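Local structure of type III Pentaketide Synthase (Neurospora crassa, 3EUO) at residues T179-S187 with F243-V252. The protein probably acts as an acyltransferase of the chalcone and stilbene synthase family, a type III polyketide synthase that builds pentaketide chains. Sequence-based numbering, arbitrary orientation.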
# COMPACT_ATOMS: atom_id res chain seq x y z
N THR A 179 -21.27 0.50 -2.27
CA THR A 179 -21.59 1.91 -2.06
C THR A 179 -21.27 2.76 -3.29
O THR A 179 -21.64 3.94 -3.35
CB THR A 179 -20.85 2.47 -0.83
OG1 THR A 179 -19.45 2.15 -0.93
CG2 THR A 179 -21.41 1.86 0.46
N MET A 180 -20.57 2.17 -4.25
CA MET A 180 -20.19 2.88 -5.47
C MET A 180 -21.20 2.65 -6.60
O MET A 180 -20.98 3.06 -7.74
CB MET A 180 -18.75 2.52 -5.89
CG MET A 180 -17.68 3.21 -5.00
SD MET A 180 -15.97 2.71 -5.31
CE MET A 180 -15.40 2.52 -3.63
N VAL A 181 -22.34 2.04 -6.24
CA VAL A 181 -23.41 1.76 -7.19
C VAL A 181 -23.88 3.04 -7.93
O VAL A 181 -24.02 3.01 -9.15
CB VAL A 181 -24.60 0.98 -6.54
CG1 VAL A 181 -25.24 1.77 -5.42
CG2 VAL A 181 -25.65 0.56 -7.60
N ARG A 182 -24.06 4.14 -7.20
CA ARG A 182 -24.56 5.38 -7.81
C ARG A 182 -23.57 5.98 -8.81
O ARG A 182 -23.97 6.52 -9.85
CB ARG A 182 -24.95 6.42 -6.74
CG ARG A 182 -26.25 6.10 -5.98
CD ARG A 182 -27.50 6.36 -6.85
NE ARG A 182 -27.54 7.75 -7.33
CZ ARG A 182 -28.00 8.78 -6.62
NH1 ARG A 182 -28.47 8.60 -5.39
NH2 ARG A 182 -27.98 10.00 -7.14
N SER A 183 -22.27 5.87 -8.49
CA SER A 183 -21.20 6.32 -9.38
C SER A 183 -21.22 5.51 -10.67
O SER A 183 -21.12 6.06 -11.77
CB SER A 183 -19.84 6.15 -8.69
OG SER A 183 -18.80 6.21 -9.65
N GLU A 184 -21.35 4.20 -10.54
CA GLU A 184 -21.40 3.33 -11.71
C GLU A 184 -22.63 3.61 -12.56
O GLU A 184 -22.53 3.72 -13.79
CB GLU A 184 -21.31 1.85 -11.30
CG GLU A 184 -19.88 1.43 -10.88
CD GLU A 184 -18.88 1.51 -12.04
OE1 GLU A 184 -19.21 1.01 -13.14
OE2 GLU A 184 -17.77 2.06 -11.86
N LEU A 185 -23.78 3.75 -11.91
CA LEU A 185 -25.04 4.03 -12.60
C LEU A 185 -24.95 5.34 -13.39
O LEU A 185 -25.45 5.44 -14.51
CB LEU A 185 -26.21 4.08 -11.62
CG LEU A 185 -26.71 2.74 -11.05
CD1 LEU A 185 -27.74 3.00 -9.97
CD2 LEU A 185 -27.31 1.86 -12.15
N GLU A 186 -24.31 6.33 -12.78
CA GLU A 186 -24.14 7.64 -13.42
C GLU A 186 -23.31 7.52 -14.69
O GLU A 186 -23.64 8.11 -15.72
CB GLU A 186 -23.51 8.64 -12.46
CG GLU A 186 -23.24 9.97 -13.14
CD GLU A 186 -22.99 11.10 -12.18
OE1 GLU A 186 -21.94 11.77 -12.34
OE2 GLU A 186 -23.82 11.34 -11.28
N SER A 187 -22.21 6.78 -14.62
CA SER A 187 -21.37 6.56 -15.80
C SER A 187 -22.10 5.77 -16.89
O SER A 187 -21.98 6.09 -18.07
CB SER A 187 -20.07 5.86 -15.42
OG SER A 187 -19.24 6.74 -14.68
N PHE A 243 -9.00 0.44 -11.75
CA PHE A 243 -9.92 1.05 -10.79
C PHE A 243 -9.37 2.46 -10.59
O PHE A 243 -8.39 2.66 -9.87
CB PHE A 243 -9.93 0.23 -9.49
CG PHE A 243 -11.21 0.32 -8.69
CD1 PHE A 243 -12.45 0.42 -9.32
CD2 PHE A 243 -11.17 0.23 -7.30
CE1 PHE A 243 -13.63 0.48 -8.57
CE2 PHE A 243 -12.34 0.29 -6.54
CZ PHE A 243 -13.57 0.41 -7.17
N ASP A 244 -9.95 3.42 -11.29
CA ASP A 244 -9.36 4.76 -11.38
C ASP A 244 -9.98 5.72 -10.38
O ASP A 244 -11.21 5.86 -10.33
CB ASP A 244 -9.54 5.35 -12.79
CG ASP A 244 -8.84 4.53 -13.87
OD1 ASP A 244 -7.85 3.83 -13.59
OD2 ASP A 244 -9.28 4.63 -15.04
N VAL A 245 -9.13 6.40 -9.61
CA VAL A 245 -9.60 7.38 -8.63
C VAL A 245 -10.44 8.47 -9.30
O VAL A 245 -10.18 8.85 -10.45
CB VAL A 245 -8.46 7.98 -7.78
CG1 VAL A 245 -7.70 9.08 -8.53
CG2 VAL A 245 -9.02 8.49 -6.44
N ASP A 246 -11.43 8.96 -8.57
CA ASP A 246 -12.48 9.83 -9.10
C ASP A 246 -13.09 10.61 -7.95
O ASP A 246 -13.09 10.13 -6.82
CB ASP A 246 -13.58 8.97 -9.74
CG ASP A 246 -14.48 9.76 -10.66
OD1 ASP A 246 -14.13 9.91 -11.85
OD2 ASP A 246 -15.55 10.22 -10.20
N PRO A 247 -13.58 11.84 -8.21
CA PRO A 247 -14.33 12.52 -7.14
C PRO A 247 -15.50 11.70 -6.59
O PRO A 247 -15.97 11.98 -5.48
CB PRO A 247 -14.83 13.81 -7.81
CG PRO A 247 -14.59 13.64 -9.27
CD PRO A 247 -13.45 12.68 -9.41
N MET A 248 -15.97 10.71 -7.36
CA MET A 248 -17.05 9.83 -6.93
C MET A 248 -16.59 8.49 -6.36
O MET A 248 -17.41 7.58 -6.21
CB MET A 248 -17.97 9.49 -8.10
CG MET A 248 -18.67 10.63 -8.70
SD MET A 248 -19.93 10.05 -9.86
CE MET A 248 -20.68 11.67 -10.00
N GLY A 249 -15.29 8.36 -6.08
CA GLY A 249 -14.72 7.10 -5.60
C GLY A 249 -13.70 6.55 -6.58
O GLY A 249 -12.70 7.21 -6.87
N TRP A 250 -13.94 5.33 -7.06
CA TRP A 250 -13.12 4.72 -8.09
C TRP A 250 -14.00 4.15 -9.20
O TRP A 250 -15.02 3.50 -8.92
CB TRP A 250 -12.22 3.61 -7.52
CG TRP A 250 -11.16 4.11 -6.59
CD1 TRP A 250 -9.84 4.31 -6.88
CD2 TRP A 250 -11.33 4.48 -5.21
NE1 TRP A 250 -9.17 4.78 -5.77
CE2 TRP A 250 -10.06 4.90 -4.73
CE3 TRP A 250 -12.42 4.49 -4.32
CZ2 TRP A 250 -9.86 5.33 -3.41
CZ3 TRP A 250 -12.22 4.93 -3.01
CH2 TRP A 250 -10.95 5.34 -2.57
N LYS A 251 -13.61 4.42 -10.44
CA LYS A 251 -14.33 3.92 -11.62
C LYS A 251 -13.69 2.65 -12.15
O LYS A 251 -12.48 2.61 -12.42
CB LYS A 251 -14.36 4.97 -12.73
CG LYS A 251 -15.00 6.30 -12.34
CD LYS A 251 -16.52 6.24 -12.38
CE LYS A 251 -17.10 7.63 -12.23
NZ LYS A 251 -18.59 7.61 -12.06
N VAL A 252 -14.50 1.60 -12.30
CA VAL A 252 -14.04 0.32 -12.83
C VAL A 252 -13.57 0.46 -14.29
O VAL A 252 -14.23 1.10 -15.09
CB VAL A 252 -15.16 -0.74 -12.76
CG1 VAL A 252 -14.74 -2.02 -13.47
CG2 VAL A 252 -15.52 -1.04 -11.31
O HOH W 1 -17.60 3.77 -9.68
O HOH W 2 -19.02 10.30 -13.11
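Phe243 meets the sulfur of Met180, the N-cap residue of helix 181-191, obliquely, its CZ 3.8 Å from Met180 SD, a Met-aromatic contact. Asp246 OD2 then accepts from Met248 N in an Asx turn, within the type I turn Asp246-Gly249. From this turn Met248 lays its CB against Ser183, 3.7 Å from Ser183 OG. Gly249, facing Met180 SD, has backbone angles at which a CB would strike the carbonyl O of Met248. Trp250 receives the end of Met180, whose CE lies 3.6 Å from Trp250 CE3; the indole NE1 bonds to Ser114 of the second subunit. The Lys251 chain bends about CB-CG (chi2 -79°), then runs extended to NZ, which donates to Ser183 OG and Ser187 OG, both at 2.8 Å, and weakly to Ser183 O. Replacing the lysine by an alanine removes this donor, and both hydroxyls would probably lose their common partner. Val252 N reaches Glu184 OE2 by a weak but nearly straight bond (3.3 Å, 170°), while a water joins that carboxylate to Ser183 OG and Trp250 O; a salt bridge to Arg195 holds Glu184 OE1. The whole illustrates a helix docked on an antiparallel beta hairpin, whose Phe243 pairs antiparallel with a strand of the second subunit, in a thiolase-like fold.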